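Local coordinates for esterase (Rhizomucor miehei, PDB 4WY5), which probably hydrolyses carboxylic esters as a carboxylesterase of the alpha/beta hydrolase fold, at residues L188-T193 with G293-P298; D118-P123 with I131-A136. One frame throughout, in Å; residues are numbered along the deposited sequence.

Contact 1 of 2, residues L188-T193 with G293-P298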
loop_
_atom_site.group_PDB
_atom_site.type_symbol
_atom_site.label_atom_id
_atom_site.label_comp_id
_atom_site.label_asym_id
_atom_site.label_seq_id
_atom_site.Cartn_x
_atom_site.Cartn_y
_atom_site.Cartn_z
ATOM N N LEU A 188 8.781 4.698 -7.074
ATOM C CA LEU A 188 9.951 3.816 -7.065
ATOM C C LEU A 188 9.559 2.379 -6.712
ATOM O O LEU A 188 9.290 2.083 -5.548
ATOM C CB LEU A 188 11.006 4.337 -6.062
ATOM C CG LEU A 188 11.286 5.861 -6.014
ATOM C CD1 LEU A 188 12.284 6.259 -4.908
ATOM C CD2 LEU A 188 11.745 6.445 -7.364
ATOM N N ILE A 189 9.535 1.487 -7.705
ATOM C CA ILE A 189 9.077 0.095 -7.508
ATOM C C ILE A 189 10.275 -0.866 -7.380
ATOM O O ILE A 189 10.991 -1.110 -8.359
ATOM C CB ILE A 189 8.135 -0.362 -8.672
ATOM C CG1 ILE A 189 7.005 0.657 -8.888
ATOM C CG2 ILE A 189 7.509 -1.722 -8.408
ATOM C CD1 ILE A 189 6.366 0.564 -10.265
ATOM N N TYR A 190 10.493 -1.384 -6.160
ATOM C CA TYR A 190 11.688 -2.178 -5.785
ATOM C C TYR A 190 13.031 -1.726 -6.438
ATOM O O TYR A 190 13.606 -2.455 -7.247
ATOM C CB TYR A 190 11.460 -3.700 -6.052
ATOM C CG TYR A 190 10.645 -4.113 -7.289
ATOM C CD1 TYR A 190 11.179 -4.028 -8.580
ATOM C CD2 TYR A 190 9.362 -4.648 -7.152
ATOM C CE1 TYR A 190 10.439 -4.424 -9.703
ATOM C CE2 TYR A 190 8.610 -5.056 -8.277
ATOM C CZ TYR A 190 9.153 -4.936 -9.549
ATOM O OH TYR A 190 8.418 -5.328 -10.674
ATOM N N PRO A 191 13.551 -0.538 -6.049
ATOM C CA PRO A 191 14.843 -0.046 -6.565
ATOM C C PRO A 191 16.067 -0.775 -5.997
ATOM O O PRO A 191 15.956 -1.468 -4.984
ATOM C CB PRO A 191 14.879 1.415 -6.096
ATOM C CG PRO A 191 14.095 1.391 -4.813
ATOM C CD PRO A 191 12.965 0.400 -5.069
ATOM N N ALA A 192 17.212 -0.597 -6.653
ATOM C CA ALA A 192 18.519 -1.041 -6.163
ATOM C C ALA A 192 19.301 0.183 -5.709
ATOM O O ALA A 192 19.314 1.188 -6.428
ATOM C CB ALA A 192 19.278 -1.781 -7.256
ATOM N N THR A 193 19.927 0.128 -4.526
ATOM C CA THR A 193 20.594 1.315 -3.964
ATOM C C THR A 193 22.025 1.143 -3.389
ATOM O O THR A 193 22.738 2.140 -3.220
ATOM C CB THR A 193 19.756 1.919 -2.829
ATOM O OG1 THR A 193 19.747 1.022 -1.705
ATOM C CG2 THR A 193 18.334 2.216 -3.293
ATOM N N GLY A 293 10.530 -8.097 -9.172
ATOM C CA GLY A 293 10.087 -7.985 -10.560
ATOM C C GLY A 293 8.607 -8.239 -10.855
ATOM O O GLY A 293 8.212 -8.265 -12.037
ATOM N N PHE A 294 7.768 -8.335 -9.819
ATOM C CA PHE A 294 6.422 -8.896 -10.014
ATOM C C PHE A 294 5.512 -8.057 -10.903
ATOM O O PHE A 294 4.535 -8.567 -11.429
ATOM C CB PHE A 294 5.727 -9.161 -8.658
ATOM C CG PHE A 294 5.354 -7.912 -7.877
ATOM C CD1 PHE A 294 4.080 -7.331 -8.005
ATOM C CD2 PHE A 294 6.252 -7.352 -6.965
ATOM C CE1 PHE A 294 3.723 -6.184 -7.245
ATOM C CE2 PHE A 294 5.921 -6.213 -6.212
ATOM C CZ PHE A 294 4.652 -5.629 -6.347
ATOM N N ILE A 295 5.854 -6.803 -11.136
ATOM C CA ILE A 295 4.972 -5.957 -11.922
ATOM C C ILE A 295 4.916 -6.400 -13.386
ATOM O O ILE A 295 3.926 -6.106 -14.068
ATOM C CB ILE A 295 5.389 -4.445 -11.832
ATOM C CG1 ILE A 295 4.166 -3.532 -11.956
ATOM C CG2 ILE A 295 6.388 -4.064 -12.900
ATOM C CD1 ILE A 295 3.213 -3.617 -10.769
ATOM N N THR A 296 5.918 -7.147 -13.861
ATOM C CA THR A 296 5.914 -7.641 -15.256
ATOM C C THR A 296 5.486 -9.113 -15.415
ATOM O O THR A 296 5.644 -9.680 -16.490
ATOM C CB THR A 296 7.298 -7.490 -15.945
ATOM O OG1 THR A 296 8.331 -7.931 -15.056
ATOM C CG2 THR A 296 7.567 -6.044 -16.370
ATOM N N VAL A 297 4.946 -9.718 -14.360
ATOM C CA VAL A 297 4.422 -11.089 -14.424
ATOM C C VAL A 297 2.999 -11.115 -14.999
ATOM O O VAL A 297 2.077 -10.504 -14.444
ATOM C CB VAL A 297 4.450 -11.763 -13.026
ATOM C CG1 VAL A 297 3.638 -13.063 -13.005
ATOM C CG2 VAL A 297 5.888 -12.011 -12.610
ATOM N N PRO A 298 2.821 -11.842 -16.115
ATOM C CA PRO A 298 1.609 -11.832 -16.959
ATOM C C PRO A 298 0.328 -12.304 -16.261
ATOM O O PRO A 298 -0.749 -11.750 -16.498
ATOM C CB PRO A 298 1.965 -12.791 -18.105
ATOM C CG PRO A 298 3.485 -12.913 -18.071
ATOM C CD PRO A 298 3.860 -12.755 -16.640
#
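The phenol oxygen of Tyr-190 is tied to the backbone of 293-298 by one hydrogen bond, Ile-295 N to Tyr-190 OH, 3.0 Å long and fairly straight at 159°. The donor reaches the hydroxyl near the plane of the phenol ring. Within 293-298, Gly-293 O takes up two donors: the bond from the backbone N of Thr-296 to Gly-293 O, 3.1 Å, closes the short 3-10 turn at 294-295, and Thr-296 OG1 adds a second bond in the carbonyl plane. The tyrosine hydroxyl sits against this turn. The backbone of Gly-293 lies against the phenol: N sits over one ring face near the rim, and CA comes within 3.3 Å of Tyr-190 CZ. The opposite face carries CG2 of the preceding residue, Ile-189. In the alpha/beta hydrolase fold this is the place where the end of strand 185-189 meets the loop that follows the histidine of the putative Ser-His-Asp triad (Ser-161, His-292, Asp-262). The Tyr-190 ring also meets that of His-292 and touches Asp-262, which is consistent with a second-shell position for the phenol. Apolar contact comes from two side chains. Phe-294 brings CD2 and CE2 to the edge of the phenol, CD2 lying 3.5 Å from Tyr-190 CE2, and the two rings are oblique, their planes inclined at 62°. Ile-295 CB is 4.4 Å from Tyr-190 CZ, and Ile-295 CG2 lies 3.3 Å from the polar Tyr-190 OH. Behind them, helix 302-319 covers Phe-294 and Ile-295 through Thr-307, and Tyr-304 also touches Ile-295.

Contact 2 of 2, residues D118-P123 with I131-A136; sequences DYSLSP and IEEIYA
Glu-133 grips Ser-120 with both carboxylate oxygens, one on the backbone and one on the side chain. Ser-120 OG gives a short 2.5 Å hydrogen bond to Glu-133 OE2, on its syn lone pair, while Ser-120 N donates to Glu-133 OE1 at 2.9 Å. The second bond is nearly straight, 168°, and meets OE1 on the syn side, 15° out of the carboxylate plane. The two bonds join the loop after strand 113-117 of the alpha/beta hydrolase fold to helix 129-143, the next helix in the chain. The glutamate chain runs extended beyond CG, which carries the carboxylate out from the helix to the loop. Ser-120 OG lies beside its own backbone N (chi1 -58°), so the two donors face the carboxylate together and fix its rotation. Glu-133, a buried residue, thus receives two hydrogen bonds from Ser-120, and its side chain also touches Lys-63 and Leu-65 of strand 63-71. Packing between the segments is slight. The Tyr-119 ring turns to His-87, stacking on its ring, and the Tyr-119 OH is hydrogen-bonded to His-87 O. At the root of this side chain, Tyr-119 CB stands 3.6 Å from Glu-133 OE1.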
loop_
_atom_site.group_PDB
_atom_site.type_symbol
_atom_site.label_atom_id
_atom_site.label_comp_id
_atom_site.label_asym_id
_atom_site.label_seq_id
_atom_site.Cartn_x
_atom_site.Cartn_y
_atom_site.Cartn_z
ATOM N N ASP A 118 13.205 4.995 -24.340
ATOM C CA ASP A 118 13.993 3.835 -24.758
ATOM C C ASP A 118 15.490 4.163 -24.619
ATOM O O ASP A 118 16.188 4.456 -25.603
ATOM C CB ASP A 118 13.620 3.436 -26.198
ATOM C CG ASP A 118 14.250 2.104 -26.633
ATOM O OD1 ASP A 118 14.804 1.349 -25.785
ATOM O OD2 ASP A 118 14.175 1.806 -27.845
ATOM N N TYR A 119 15.967 4.118 -23.376
ATOM C CA TYR A 119 17.314 4.574 -23.047
ATOM C C TYR A 119 18.372 3.577 -23.518
ATOM O O TYR A 119 18.057 2.433 -23.873
ATOM C CB TYR A 119 17.432 4.842 -21.532
ATOM C CG TYR A 119 17.162 3.654 -20.614
ATOM C CD1 TYR A 119 18.194 2.816 -20.216
ATOM C CD2 TYR A 119 15.880 3.397 -20.117
ATOM C CE1 TYR A 119 17.965 1.738 -19.366
ATOM C CE2 TYR A 119 15.639 2.326 -19.278
ATOM C CZ TYR A 119 16.693 1.501 -18.896
ATOM O OH TYR A 119 16.485 0.425 -18.053
ATOM N N SER A 120 19.628 4.010 -23.539
ATOM C CA SER A 120 20.715 3.146 -24.013
ATOM C C SER A 120 21.039 2.065 -22.979
ATOM O O SER A 120 21.267 2.377 -21.800
ATOM C CB SER A 120 21.970 3.975 -24.332
ATOM O OG SER A 120 21.701 4.983 -25.314
ATOM N N LEU A 121 21.043 0.801 -23.408
ATOM C CA LEU A 121 21.279 -0.327 -22.497
ATOM C C LEU A 121 22.764 -0.660 -22.281
ATOM O O LEU A 121 23.604 -0.359 -23.124
ATOM C CB LEU A 121 20.564 -1.586 -23.009
ATOM C CG LEU A 121 19.051 -1.533 -23.273
ATOM C CD1 LEU A 121 18.577 -2.807 -23.973
ATOM C CD2 LEU A 121 18.276 -1.323 -21.987
ATOM N N SER A 122 23.066 -1.283 -21.141
ATOM C CA SER A 122 24.400 -1.800 -20.819
ATOM C C SER A 122 24.547 -3.258 -21.293
ATOM O O SER A 122 23.550 -3.989 -21.337
ATOM C CB SER A 122 24.655 -1.719 -19.308
ATOM O OG SER A 122 24.691 -0.377 -18.845
ATOM N N PRO A 123 25.789 -3.722 -21.568
ATOM C CA PRO A 123 27.093 -3.082 -21.336
ATOM C C PRO A 123 27.606 -2.212 -22.483
ATOM O O PRO A 123 28.705 -1.670 -22.347
ATOM C CB PRO A 123 28.032 -4.277 -21.137
ATOM C CG PRO A 123 27.467 -5.323 -22.058
ATOM C CD PRO A 123 25.947 -5.113 -22.032
ATOM N N ILE A 131 20.993 8.214 -17.431
ATOM C CA ILE A 131 20.506 9.311 -16.583
ATOM C C ILE A 131 20.475 10.614 -17.378
ATOM O O ILE A 131 19.513 11.393 -17.301
ATOM C CB ILE A 131 21.390 9.512 -15.337
ATOM C CG1 ILE A 131 21.305 8.305 -14.400
ATOM C CG2 ILE A 131 20.985 10.762 -14.576
ATOM C CD1 ILE A 131 22.236 8.407 -13.186
ATOM N N GLU A 132 21.513 10.815 -18.185
ATOM C CA GLU A 132 21.634 12.012 -19.006
ATOM C C GLU A 132 20.618 12.024 -20.152
ATOM O O GLU A 132 20.123 13.087 -20.531
ATOM C CB GLU A 132 23.066 12.136 -19.545
ATOM C CG GLU A 132 24.089 12.581 -18.480
ATOM C CD GLU A 132 25.547 12.551 -18.969
ATOM O OE1 GLU A 132 25.794 12.216 -20.157
ATOM O OE2 GLU A 132 26.446 12.884 -18.158
ATOM N N GLU A 133 20.300 10.851 -20.694
ATOM C CA GLU A 133 19.264 10.766 -21.715
ATOM C C GLU A 133 17.895 11.096 -21.119
ATOM O O GLU A 133 17.075 11.794 -21.732
ATOM C CB GLU A 133 19.245 9.370 -22.361
ATOM C CG GLU A 133 20.379 9.139 -23.359
ATOM C CD GLU A 133 20.584 7.680 -23.735
ATOM O OE1 GLU A 133 20.114 6.792 -22.991
ATOM O OE2 GLU A 133 21.261 7.416 -24.760
ATOM N N ILE A 134 17.656 10.629 -19.901
ATOM C CA ILE A 134 16.330 10.778 -19.336
ATOM C C ILE A 134 16.119 12.240 -18.937
ATOM O O ILE A 134 15.010 12.795 -19.097
ATOM C CB ILE A 134 16.121 9.809 -18.159
ATOM C CG1 ILE A 134 16.211 8.367 -18.687
ATOM C CG2 ILE A 134 14.788 10.064 -17.483
ATOM C CD1 ILE A 134 16.301 7.321 -17.634
ATOM N N TYR A 135 17.196 12.888 -18.494
ATOM C CA TYR A 135 17.125 14.322 -18.224
ATOM C C TYR A 135 16.824 15.088 -19.523
ATOM O O TYR A 135 15.981 15.995 -19.540
ATOM C CB TYR A 135 18.430 14.826 -17.579
ATOM C CG TYR A 135 18.493 16.342 -17.417
ATOM C CD1 TYR A 135 17.735 16.998 -16.446
ATOM C CD2 TYR A 135 19.309 17.118 -18.250
ATOM C CE1 TYR A 135 17.794 18.385 -16.303
ATOM C CE2 TYR A 135 19.378 18.500 -18.113
ATOM C CZ TYR A 135 18.618 19.124 -17.144
ATOM O OH TYR A 135 18.687 20.489 -17.009
ATOM N N ALA A 136 17.473 14.690 -20.614
ATOM C CA ALA A 136 17.258 15.346 -21.899
ATOM C C ALA A 136 15.850 15.114 -22.442
ATOM O O ALA A 136 15.275 15.995 -23.079
ATOM C CB ALA A 136 18.290 14.876 -22.909
#

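How the contacts relate
From the N terminus, contact 2 comes first: 118-123 follows strand 113-117, and its pairing with 131-136, part of helix 129-143, closes a short loop with only seven residues between the segments. Contact 1 opens later, at the end of strand 185-189, and closes with 293-298 after 99 intervening residues that include strands 254-259 and 282-287. The two loops lie in series, neither nesting nor crossing. Contact 2 is a local link from the loop after strand 113-117 to the following helix, whereas contact 1 joins distant parts of the chain beside the putative triad. Their centres are 19 Å apart and their nearest atoms about 10 Å, without touching. Helix 162-176 reaches both, Leu-166 meeting Tyr-119 and Ala-164 meeting Pro-191.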